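Local coordinates for protein dicer Related Helicase (Caenorhabditis elegans, PDB 6M6Q) that probably hydrolyses ATP as an RNA-binding helicase of the RIG-I-like receptor family, represented here by its N-terminal domain, at residues K35-V41 with Q227-V233; K113-R117 with D235-E239; K15-F20 with H153-D159; F269-F275 with W289-F293. All blocks are in the same frame, centred on the assembly; numbering follows the deposited sequence.

Contact 1. Residues K35-V41 with Q227-V233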
# COMPACT_ATOMS: atom_id res chain seq x y z
N LYS B 35 13.10 11.09 -8.01
CA LYS B 35 14.20 11.57 -8.88
C LYS B 35 13.97 11.04 -10.29
O LYS B 35 14.25 11.78 -11.25
CB LYS B 35 15.57 11.18 -8.33
CG LYS B 35 16.78 11.57 -9.18
CD LYS B 35 16.86 13.06 -9.48
CE LYS B 35 18.04 13.47 -10.35
NZ LYS B 35 17.81 14.82 -10.93
N PHE B 36 13.39 9.84 -10.42
CA PHE B 36 13.04 9.21 -11.72
C PHE B 36 11.91 9.99 -12.37
O PHE B 36 12.03 10.30 -13.56
CB PHE B 36 12.67 7.75 -11.53
CG PHE B 36 11.96 7.13 -12.71
CD1 PHE B 36 12.62 6.96 -13.92
CD2 PHE B 36 10.65 6.71 -12.61
CE1 PHE B 36 11.96 6.40 -15.01
CE2 PHE B 36 10.00 6.15 -13.68
CZ PHE B 36 10.65 5.99 -14.88
N LEU B 37 10.86 10.32 -11.61
CA LEU B 37 9.75 11.21 -12.06
C LEU B 37 10.34 12.54 -12.47
O LEU B 37 10.05 12.95 -13.58
CB LEU B 37 8.70 11.40 -10.94
CG LEU B 37 7.44 12.21 -11.31
CD1 LEU B 37 6.57 11.50 -12.36
CD2 LEU B 37 6.62 12.50 -10.05
N ASP B 38 11.23 13.11 -11.64
CA ASP B 38 11.91 14.41 -11.91
C ASP B 38 12.59 14.38 -13.29
O ASP B 38 12.44 15.37 -14.02
CB ASP B 38 12.91 14.80 -10.82
CG ASP B 38 13.49 16.19 -11.05
OD1 ASP B 38 14.64 16.27 -11.51
OD2 ASP B 38 12.74 17.17 -10.89
N VAL B 39 13.30 13.29 -13.61
CA VAL B 39 14.07 13.10 -14.88
C VAL B 39 13.09 13.04 -16.07
O VAL B 39 13.32 13.74 -17.07
CB VAL B 39 14.96 11.83 -14.81
CG1 VAL B 39 15.45 11.38 -16.18
CG2 VAL B 39 16.15 12.03 -13.88
N CYS B 40 12.00 12.28 -15.94
CA CYS B 40 10.95 12.15 -16.98
C CYS B 40 10.31 13.53 -17.23
O CYS B 40 10.04 13.83 -18.39
CB CYS B 40 9.89 11.12 -16.59
SG CYS B 40 10.50 9.42 -16.46
N VAL B 41 10.11 14.33 -16.19
CA VAL B 41 9.45 15.66 -16.29
C VAL B 41 10.43 16.67 -16.90
O VAL B 41 10.01 17.45 -17.76
CB VAL B 41 8.92 16.14 -14.93
CG1 VAL B 41 8.57 17.62 -14.95
CG2 VAL B 41 7.73 15.31 -14.47
N GLN B 227 19.38 15.50 -5.87
CA GLN B 227 18.62 16.77 -5.84
C GLN B 227 17.73 16.79 -7.08
O GLN B 227 18.19 16.30 -8.13
CB GLN B 227 19.54 17.99 -5.90
CG GLN B 227 20.74 17.91 -5.00
CD GLN B 227 20.34 18.04 -3.56
OE1 GLN B 227 19.50 18.87 -3.21
NE2 GLN B 227 20.90 17.18 -2.72
N LEU B 228 16.51 17.31 -6.95
CA LEU B 228 15.55 17.36 -8.06
C LEU B 228 15.86 18.61 -8.88
O LEU B 228 16.34 19.59 -8.29
CB LEU B 228 14.11 17.37 -7.52
CG LEU B 228 13.76 16.23 -6.56
CD1 LEU B 228 12.35 16.42 -5.99
CD2 LEU B 228 13.87 14.86 -7.25
N SER B 229 15.69 18.52 -10.19
CA SER B 229 16.04 19.56 -11.19
C SER B 229 14.82 20.42 -11.51
O SER B 229 15.04 21.56 -11.97
CB SER B 229 16.60 18.94 -12.44
OG SER B 229 17.72 18.11 -12.15
N THR B 230 13.58 19.91 -11.33
CA THR B 230 12.33 20.64 -11.73
C THR B 230 11.67 21.30 -10.51
O THR B 230 11.75 20.75 -9.41
CB THR B 230 11.33 19.76 -12.52
OG1 THR B 230 10.65 18.85 -11.65
CG2 THR B 230 11.98 19.00 -13.65
N ASP B 231 11.02 22.43 -10.72
CA ASP B 231 10.20 23.10 -9.68
C ASP B 231 8.94 22.27 -9.46
O ASP B 231 8.53 22.14 -8.28
CB ASP B 231 9.92 24.55 -10.07
CG ASP B 231 11.17 25.42 -10.08
OD1 ASP B 231 11.11 26.55 -9.56
OD2 ASP B 231 12.20 24.95 -10.60
N LEU B 232 8.40 21.67 -10.53
CA LEU B 232 7.09 20.95 -10.56
C LEU B 232 7.10 19.82 -9.52
O LEU B 232 6.12 19.72 -8.76
CB LEU B 232 6.85 20.40 -11.97
CG LEU B 232 5.48 19.79 -12.23
CD1 LEU B 232 5.04 20.06 -13.66
CD2 LEU B 232 5.46 18.29 -11.95
N VAL B 233 8.13 18.99 -9.52
CA VAL B 233 8.23 17.79 -8.65
C VAL B 233 8.61 18.26 -7.24
O VAL B 233 8.04 17.76 -6.27
CB VAL B 233 9.21 16.74 -9.21
CG1 VAL B 233 9.39 15.55 -8.26
CG2 VAL B 233 8.79 16.26 -10.60
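Lys-35 reaches Gln-227 with its ammonium group: NZ donates to the Gln-227 carbonyl O at 3.2 Å, lying in the carbonyl plane, and also bonds the hydroxyl of Tyr-144 on helix 131-144. A bend at the second torsion of the lysine lays its chain past that of Leu-228, the two running in opposite directions, and Leu-228 CD2 rests 3.7 Å from Lys-35 CA, against the Asp-38 methylene as well. Next, Ser-229 N gives a nearly straight bond (168°) to Asp-38 OD1 at 2.8 Å, approaching from above the carboxylate plane; Lys-35 NZ makes a salt bridge to the same oxygen. Thr-230 grips Asp-38 OD2 twice, OG1 at 2.8 Å nearly head-on to the C-O bond and N at 2.9 Å on the syn lone pair. Thr-230 is the N-cap of helix 231-236, its OG1 accepting a weak capping bond from Val-233 N, and Asp-38 therefore holds the cap residue from helix 33-42. With an alanine here instead of Asp-38, the amides of Ser-229 and Thr-230 would probably lose their acceptor, the Thr-230 hydroxyl would be less firmly oriented and Lys-35 would lack its salt-bridge mate. Thr-230 CG2 meets Val-41 CG1 at 3.9 Å, the side chains crossing at about a right angle. Leu-232 CD2 touches the same valine methyl more loosely. Val-233 closes the row, its CG2 4.1 Å from Val-41 CG2 and also against Leu-37 CG.

Contact 2. Residues K113-R117 with D235-E239; sequences KVQRR and DLLTE
Leu-236 points its CD1 methyl into helix 94-127, where it sits 3.4 Å from Arg-117 N and 3.5 Å from Lys-113 O, directly beside the helical hydrogen bond that joins those two atoms. Arg-116 CB at 3.7 Å from Leu-236 CD1 and Arg-117 CG at the same distance from that methyl complete the tight part. The leucine gets there with CG trans to its backbone N (chi1 175°), and the aliphatic root of Arg-117 passes across it at a slant before bending away to a salt bridge with Glu-121. The other side is looser. Lys-113 lays its CD 3.5 Å from Asp-235 O, bends at the third torsion, and ends in a weak hydrogen bond of 3.4 Å from NZ to Thr-238 O. The extended Arg-116 chain bonds Asp-73 O through NH1, while NH2 shares a water with Asp-235 OD1; as Asp-235 is modelled in two conformers, that bridge is doubtful. One leucine methyl lying on a single helical turn, against residues spaced i, i+3 and i+4 and with long basic chains around it, thus makes a surface contact that joins segment 235-239, which continues from helix 231-236, to the long helix 94-127 of this all-helical domain.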
# COMPACT_ATOMS: atom_id res chain seq x y z
N LYS B 113 -2.07 20.38 -6.93
CA LYS B 113 -1.09 19.47 -6.28
C LYS B 113 -1.70 18.07 -6.16
O LYS B 113 -1.00 17.09 -6.46
CB LYS B 113 -0.69 20.03 -4.91
CG LYS B 113 0.81 20.02 -4.60
CD LYS B 113 1.17 20.67 -3.27
CE LYS B 113 1.12 19.70 -2.11
NZ LYS B 113 1.62 20.31 -0.86
N VAL B 114 -2.98 18.01 -5.80
CA VAL B 114 -3.75 16.76 -5.56
C VAL B 114 -3.86 15.98 -6.89
O VAL B 114 -3.67 14.76 -6.87
CB VAL B 114 -5.13 17.10 -4.95
CG1 VAL B 114 -6.14 16.00 -5.18
CG2 VAL B 114 -5.03 17.41 -3.47
N GLN B 115 -4.11 16.68 -8.00
CA GLN B 115 -4.18 16.09 -9.37
C GLN B 115 -2.78 15.60 -9.78
O GLN B 115 -2.64 14.41 -10.22
CB GLN B 115 -4.71 17.13 -10.35
CG GLN B 115 -5.01 16.57 -11.73
CD GLN B 115 -5.39 17.65 -12.70
OE1 GLN B 115 -6.52 18.15 -12.71
NE2 GLN B 115 -4.44 18.02 -13.55
N ARG B 116 -1.78 16.45 -9.64
CA ARG B 116 -0.40 16.11 -10.03
C ARG B 116 0.07 14.87 -9.25
O ARG B 116 0.53 13.93 -9.90
CB ARG B 116 0.52 17.31 -9.86
CG ARG B 116 0.75 18.05 -11.16
CD ARG B 116 1.40 19.39 -10.98
NE ARG B 116 1.21 20.19 -12.17
CZ ARG B 116 1.49 21.47 -12.27
NH1 ARG B 116 1.27 22.10 -13.41
NH2 ARG B 116 2.03 22.12 -11.25
N ARG B 117 -0.15 14.83 -7.94
CA ARG B 117 0.25 13.66 -7.10
C ARG B 117 -0.51 12.40 -7.52
O ARG B 117 0.10 11.34 -7.57
CB ARG B 117 0.02 13.91 -5.62
CG ARG B 117 1.30 13.82 -4.83
CD ARG B 117 1.48 12.54 -4.06
NE ARG B 117 1.71 12.91 -2.68
CZ ARG B 117 2.28 12.15 -1.77
NH1 ARG B 117 2.71 10.94 -2.08
NH2 ARG B 117 2.42 12.59 -0.53
N ASP B 235 7.83 21.08 -5.53
CA ASP B 235 6.67 21.66 -4.77
C ASP B 235 5.55 20.62 -4.63
O ASP B 235 4.59 20.83 -3.76
CB ASP B 235 6.18 22.95 -5.45
CG ASP B 235 5.10 22.74 -6.50
OD1 ASP B 235 5.40 22.97 -7.69
OD2 ASP B 235 3.96 22.37 -6.11
N LEU B 236 5.60 19.57 -5.43
CA LEU B 236 4.62 18.46 -5.38
C LEU B 236 4.86 17.64 -4.11
O LEU B 236 3.87 17.13 -3.56
CB LEU B 236 4.79 17.65 -6.66
CG LEU B 236 3.96 16.38 -6.77
CD1 LEU B 236 2.48 16.70 -6.82
CD2 LEU B 236 4.37 15.61 -8.01
N LEU B 237 6.11 17.59 -3.63
CA LEU B 237 6.54 16.71 -2.50
C LEU B 237 6.78 17.52 -1.21
O LEU B 237 7.04 16.89 -0.18
CB LEU B 237 7.82 15.98 -2.93
CG LEU B 237 7.72 15.20 -4.24
CD1 LEU B 237 9.08 14.71 -4.69
CD2 LEU B 237 6.76 14.04 -4.10
N THR B 238 6.73 18.86 -1.27
CA THR B 238 6.99 19.75 -0.09
C THR B 238 5.66 20.23 0.50
O THR B 238 4.88 20.84 -0.24
CB THR B 238 7.93 20.92 -0.40
OG1 THR B 238 7.43 21.69 -1.50
CG2 THR B 238 9.34 20.48 -0.74
N GLU B 239 5.46 19.98 1.79
CA GLU B 239 4.29 20.44 2.60
C GLU B 239 4.43 21.93 2.92
O GLU B 239 3.78 22.74 2.22
CB GLU B 239 4.21 19.61 3.89
CG GLU B 239 5.55 19.51 4.64
CD GLU B 239 6.40 18.28 4.31
OE1 GLU B 239 6.51 17.94 3.11
OE2 GLU B 239 6.94 17.67 5.25
O HOH W 1 3.74 21.22 -9.17

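Contact 3. Residues K15-F20 with H153-D159; sequences KLRLPF and HWEDLPD
With CG trans to the backbone N (chi1 -166°), Leu-18 sends its CD1 over the Trp-154 indole, whose face CB already overlies; CD1 stands 3.8 Å from the centroid of the six-membered ring, almost on its normal, a CH-pi contact. His-153 turns its CG away from its own carbonyl carbon (chi1 -77°), bringing ND1 to Leu-18 O at 2.8 Å, in the ring plane and on a lone pair of the carbonyl. The reverse bond, Leu-18 N to His-153 O, is also 2.8 Å, so the two residues are tied both ways. The other imidazole nitrogen, NE2, is held by Asp-138, which fixes the rotation of the ring, while Leu-16 CD1 covers one face. Further along, Arg-17 N donates to Trp-154 O at 3.2 Å and Asp-156 N to Lys-15 O at 3.0 Å, each from above the carbonyl plane. Between these bonds Leu-16 and Glu-155 form a non-hydrogen-bonded antiparallel pair, with Leu-16 CD2 against Glu-155 CB. Arg-17 then bends at its second torsion, packs CG on Leu-157 CB at 3.8 Å and makes a salt bridge from NH2 to Asp-159 OD2 at 2.8 Å, the two flat groups tilted 35° apart. Helix 146-152 ends in a Schellman motif at Trp-154, followed by a type II turn from Trp-154 to Leu-157; the N-terminal loop before helix 25-29 runs along this exit through a single antiparallel bridge, in a domain with no regular strand.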
# COMPACT_ATOMS: atom_id res chain seq x y z
N LYS B 15 31.28 -4.42 -11.31
CA LYS B 15 31.56 -3.69 -10.05
C LYS B 15 30.28 -3.57 -9.20
O LYS B 15 30.40 -3.16 -8.02
CB LYS B 15 32.15 -2.32 -10.38
CG LYS B 15 33.42 -2.34 -11.22
CD LYS B 15 34.63 -2.82 -10.46
CE LYS B 15 35.71 -3.40 -11.36
NZ LYS B 15 35.34 -4.75 -11.86
N LEU B 16 29.10 -3.90 -9.76
CA LEU B 16 27.78 -3.73 -9.06
C LEU B 16 27.59 -4.89 -8.07
O LEU B 16 27.55 -6.04 -8.53
CB LEU B 16 26.62 -3.71 -10.06
CG LEU B 16 26.80 -2.87 -11.33
CD1 LEU B 16 25.56 -2.98 -12.22
CD2 LEU B 16 27.07 -1.41 -11.00
N ARG B 17 27.38 -4.60 -6.78
CA ARG B 17 27.06 -5.61 -5.74
C ARG B 17 25.55 -5.86 -5.70
O ARG B 17 25.13 -6.84 -5.04
CB ARG B 17 27.58 -5.15 -4.38
CG ARG B 17 29.09 -5.21 -4.25
CD ARG B 17 29.58 -6.62 -3.90
NE ARG B 17 30.99 -6.84 -4.24
CZ ARG B 17 31.46 -7.13 -5.46
NH1 ARG B 17 30.63 -7.23 -6.49
NH2 ARG B 17 32.76 -7.30 -5.65
N LEU B 18 24.75 -4.99 -6.35
CA LEU B 18 23.27 -5.10 -6.45
C LEU B 18 22.85 -4.90 -7.90
O LEU B 18 22.34 -3.85 -8.27
CB LEU B 18 22.61 -4.07 -5.53
CG LEU B 18 21.12 -4.27 -5.27
CD1 LEU B 18 20.88 -5.16 -4.06
CD2 LEU B 18 20.42 -2.93 -5.10
N PRO B 19 22.99 -5.94 -8.75
CA PRO B 19 22.49 -5.86 -10.12
C PRO B 19 20.95 -5.91 -10.18
O PRO B 19 20.32 -6.21 -9.15
CB PRO B 19 23.11 -7.11 -10.79
CG PRO B 19 23.27 -8.11 -9.64
CD PRO B 19 23.53 -7.26 -8.41
N PHE B 20 20.39 -5.64 -11.36
CA PHE B 20 18.93 -5.64 -11.63
C PHE B 20 18.31 -6.94 -11.10
O PHE B 20 17.20 -6.89 -10.50
CB PHE B 20 18.67 -5.47 -13.13
CG PHE B 20 17.21 -5.28 -13.48
CD1 PHE B 20 16.35 -6.36 -13.56
CD2 PHE B 20 16.71 -4.01 -13.72
CE1 PHE B 20 15.01 -6.18 -13.88
CE2 PHE B 20 15.37 -3.83 -14.04
CZ PHE B 20 14.52 -4.91 -14.11
N HIS B 153 22.78 0.58 -7.83
CA HIS B 153 23.23 -0.83 -8.03
C HIS B 153 24.38 -1.20 -7.06
O HIS B 153 24.88 -2.34 -7.17
CB HIS B 153 23.65 -1.02 -9.48
CG HIS B 153 22.53 -1.16 -10.44
ND1 HIS B 153 21.73 -2.28 -10.47
CD2 HIS B 153 22.11 -0.37 -11.45
CE1 HIS B 153 20.85 -2.15 -11.45
NE2 HIS B 153 21.07 -1.00 -12.06
N TRP B 154 24.81 -0.28 -6.18
CA TRP B 154 25.93 -0.49 -5.21
C TRP B 154 27.26 -0.74 -5.98
O TRP B 154 27.99 -1.72 -5.63
CB TRP B 154 25.65 -1.66 -4.25
CG TRP B 154 24.40 -1.57 -3.42
CD1 TRP B 154 23.57 -0.49 -3.27
CD2 TRP B 154 23.89 -2.60 -2.54
NE1 TRP B 154 22.56 -0.80 -2.39
CE2 TRP B 154 22.73 -2.08 -1.93
CE3 TRP B 154 24.28 -3.91 -2.25
CZ2 TRP B 154 21.97 -2.83 -1.03
CZ3 TRP B 154 23.52 -4.65 -1.36
CH2 TRP B 154 22.39 -4.11 -0.75
N GLU B 155 27.59 0.11 -6.94
CA GLU B 155 28.86 0.06 -7.71
C GLU B 155 30.05 0.32 -6.77
O GLU B 155 29.98 1.27 -5.97
CB GLU B 155 28.82 1.09 -8.84
CG GLU B 155 29.90 0.92 -9.87
CD GLU B 155 29.78 1.89 -11.02
OE1 GLU B 155 29.69 3.11 -10.75
OE2 GLU B 155 29.74 1.44 -12.18
N ASP B 156 31.11 -0.50 -6.91
CA ASP B 156 32.42 -0.39 -6.21
C ASP B 156 32.22 -0.56 -4.70
O ASP B 156 33.10 -0.12 -3.94
CB ASP B 156 33.15 0.93 -6.54
CG ASP B 156 33.41 1.17 -8.02
OD1 ASP B 156 33.51 0.17 -8.78
OD2 ASP B 156 33.51 2.36 -8.40
N LEU B 157 31.17 -1.25 -4.27
CA LEU B 157 30.91 -1.54 -2.83
C LEU B 157 31.75 -2.74 -2.43
O LEU B 157 31.85 -3.72 -3.18
CB LEU B 157 29.40 -1.79 -2.62
CG LEU B 157 28.95 -2.01 -1.17
CD1 LEU B 157 28.66 -0.69 -0.47
CD2 LEU B 157 27.74 -2.92 -1.11
N PRO B 158 32.43 -2.71 -1.25
CA PRO B 158 33.22 -3.86 -0.80
C PRO B 158 32.38 -5.14 -0.66
O PRO B 158 31.19 -5.05 -0.49
CB PRO B 158 33.78 -3.40 0.56
CG PRO B 158 33.77 -1.88 0.45
CD PRO B 158 32.50 -1.57 -0.31
N ASP B 159 33.06 -6.29 -0.69
CA ASP B 159 32.47 -7.65 -0.81
C ASP B 159 31.78 -8.03 0.51
O ASP B 159 30.71 -8.66 0.46
CB ASP B 159 33.55 -8.67 -1.17
CG ASP B 159 34.42 -8.24 -2.34
OD1 ASP B 159 35.51 -7.66 -2.10
OD2 ASP B 159 34.00 -8.47 -3.48

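Contact 4. Residues F269-F275 with W289-F293; sequences FLAIIGF and WYYGF
Phe-275 and Trp-289 bring the two backbones nearest, with their CA atoms 8.1 Å apart, and the gap widens to 10.1 Å between the CA atoms of Phe-269 and Phe-293, so the space between segment 269-275, which passes from helix into a 3-10 turn at 272-274, and helix 288-295 is filled by side chains. Trp-289 places CG between its backbone N and carbonyl carbon (chi1 68°), which turns the indole toward the other segment. Phe-275 meets it edge-to-face: CD2 points at one indole face, 3.7 Å from Trp-289 CG, with the planes at 75°, while the opposite face carries Tyr-290 CB. Ile-272 crosses the indole at about a right angle, its CG2 against Trp-289 CH2. The other branch of Ile-272 ends at Phe-293, CD1 lying 3.8 Å from CZ in an off-centre CH-pi contact. Phe-293 also touches Phe-275, CE1 to CE2 at 4.1 Å, and sets its CE2 over a face of Phe-269, the planes inclined at 57°. A serine in place of Trp-289 would probably open a gap beside Ile-272 and leave the edge of Phe-275 without its aromatic face. Ile-199 and Leu-203 of helix 196-204 add to the packing on Phe-293. The contact is made wholly of carbon, aromatic and aliphatic groups buried together, so its cohesion should come from the hydrophobic effect and shape fit, with modest help from the edge-to-face electrostatics.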
# COMPACT_ATOMS: atom_id res chain seq x y z
N PHE B 269 17.03 6.70 3.53
CA PHE B 269 17.03 5.22 3.48
C PHE B 269 17.96 4.74 2.37
O PHE B 269 18.61 3.72 2.57
CB PHE B 269 15.60 4.69 3.30
CG PHE B 269 14.78 4.76 4.56
CD1 PHE B 269 14.09 5.92 4.88
CD2 PHE B 269 14.76 3.70 5.46
CE1 PHE B 269 13.36 6.00 6.06
CE2 PHE B 269 14.04 3.79 6.64
CZ PHE B 269 13.34 4.94 6.93
N LEU B 270 18.06 5.50 1.27
CA LEU B 270 18.99 5.22 0.15
C LEU B 270 20.42 5.29 0.67
O LEU B 270 21.18 4.39 0.37
CB LEU B 270 18.75 6.24 -0.98
CG LEU B 270 19.43 5.96 -2.32
CD1 LEU B 270 18.72 4.87 -3.06
CD2 LEU B 270 19.46 7.20 -3.20
N ALA B 271 20.74 6.30 1.46
CA ALA B 271 22.11 6.66 1.89
C ALA B 271 22.64 5.63 2.90
O ALA B 271 23.85 5.59 3.07
CB ALA B 271 22.11 8.04 2.49
N ILE B 272 21.75 4.87 3.56
CA ILE B 272 22.06 3.91 4.68
C ILE B 272 23.20 2.96 4.29
O ILE B 272 23.96 2.57 5.18
CB ILE B 272 20.78 3.12 5.06
CG1 ILE B 272 19.88 3.96 5.96
CG2 ILE B 272 21.10 1.76 5.67
CD1 ILE B 272 18.56 3.31 6.30
N ILE B 273 23.29 2.59 3.01
CA ILE B 273 24.25 1.57 2.50
C ILE B 273 25.69 2.06 2.71
O ILE B 273 26.59 1.22 2.75
CB ILE B 273 23.94 1.22 1.02
CG1 ILE B 273 24.50 -0.15 0.64
CG2 ILE B 273 24.42 2.32 0.07
CD1 ILE B 273 23.89 -1.30 1.41
N GLY B 274 25.89 3.37 2.90
CA GLY B 274 27.23 3.98 3.02
C GLY B 274 27.81 3.83 4.42
O GLY B 274 29.05 3.96 4.56
N PHE B 275 26.95 3.58 5.41
CA PHE B 275 27.34 3.40 6.84
C PHE B 275 28.42 2.30 6.96
O PHE B 275 28.31 1.26 6.30
CB PHE B 275 26.13 3.04 7.70
CG PHE B 275 25.00 4.05 7.74
CD1 PHE B 275 25.11 5.30 7.15
CD2 PHE B 275 23.81 3.72 8.38
CE1 PHE B 275 24.05 6.20 7.20
CE2 PHE B 275 22.77 4.62 8.44
CZ PHE B 275 22.88 5.86 7.85
N TRP B 289 23.25 1.56 14.23
CA TRP B 289 22.59 2.50 13.29
C TRP B 289 21.11 2.16 13.15
O TRP B 289 20.28 3.11 13.13
CB TRP B 289 23.30 2.55 11.93
CG TRP B 289 23.23 1.31 11.10
CD1 TRP B 289 24.21 0.39 10.93
CD2 TRP B 289 22.17 0.93 10.19
NE1 TRP B 289 23.84 -0.55 10.00
CE2 TRP B 289 22.59 -0.25 9.55
CE3 TRP B 289 20.92 1.47 9.87
CZ2 TRP B 289 21.79 -0.91 8.61
CZ3 TRP B 289 20.13 0.82 8.94
CH2 TRP B 289 20.56 -0.36 8.33
N TYR B 290 20.78 0.86 13.08
CA TYR B 290 19.39 0.35 12.91
C TYR B 290 18.58 0.67 14.16
O TYR B 290 17.48 1.22 14.03
CB TYR B 290 19.39 -1.14 12.56
CG TYR B 290 18.01 -1.76 12.59
CD1 TYR B 290 17.61 -2.57 13.65
CD2 TYR B 290 17.06 -1.41 11.65
CE1 TYR B 290 16.32 -3.08 13.72
CE2 TYR B 290 15.77 -1.92 11.70
CZ TYR B 290 15.40 -2.77 12.74
OH TYR B 290 14.14 -3.27 12.80
N TYR B 291 19.11 0.36 15.35
CA TYR B 291 18.42 0.62 16.64
C TYR B 291 18.39 2.13 16.89
O TYR B 291 17.44 2.60 17.51
CB TYR B 291 19.07 -0.20 17.77
CG TYR B 291 18.94 -1.69 17.60
CD1 TYR B 291 17.71 -2.28 17.36
CD2 TYR B 291 20.05 -2.53 17.63
CE1 TYR B 291 17.58 -3.64 17.15
CE2 TYR B 291 19.94 -3.90 17.42
CZ TYR B 291 18.69 -4.45 17.18
OH TYR B 291 18.56 -5.80 16.98
N GLY B 292 19.37 2.87 16.36
CA GLY B 292 19.40 4.35 16.39
C GLY B 292 18.25 4.96 15.59
O GLY B 292 17.71 6.00 16.02
N PHE B 293 17.92 4.36 14.45
CA PHE B 293 16.78 4.74 13.57
C PHE B 293 15.46 4.50 14.31
O PHE B 293 14.56 5.38 14.25
CB PHE B 293 16.83 3.95 12.25
CG PHE B 293 17.26 4.74 11.03
CD1 PHE B 293 18.60 4.92 10.73
CD2 PHE B 293 16.31 5.26 10.15
CE1 PHE B 293 18.99 5.65 9.62
CE2 PHE B 293 16.71 5.98 9.03
CZ PHE B 293 18.05 6.17 8.77

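Contacts 1 and 2 share helix 231-236 and lie about 12 Å apart between centres, touching where Leu-228 meets Leu-237 and Leu-232 meets Arg-116; together they fix the short helix between helices 33-42 and 94-127. Contacts 3 and 4, about 17 Å apart between centres, touch through Trp-154 and Ile-273. The two pairs do not touch; contacts 2 and 3 are the most widely separated, about 33 Å between centres, on opposite sides of the chain's centre. Along the chain, contacts 1, 2 and 3 interleave, whereas contact 4 joins neighbouring segments near the end. Early and late parts of this all-helical N-terminal domain, consistent with its description as a CARD region, are thus stitched into one body.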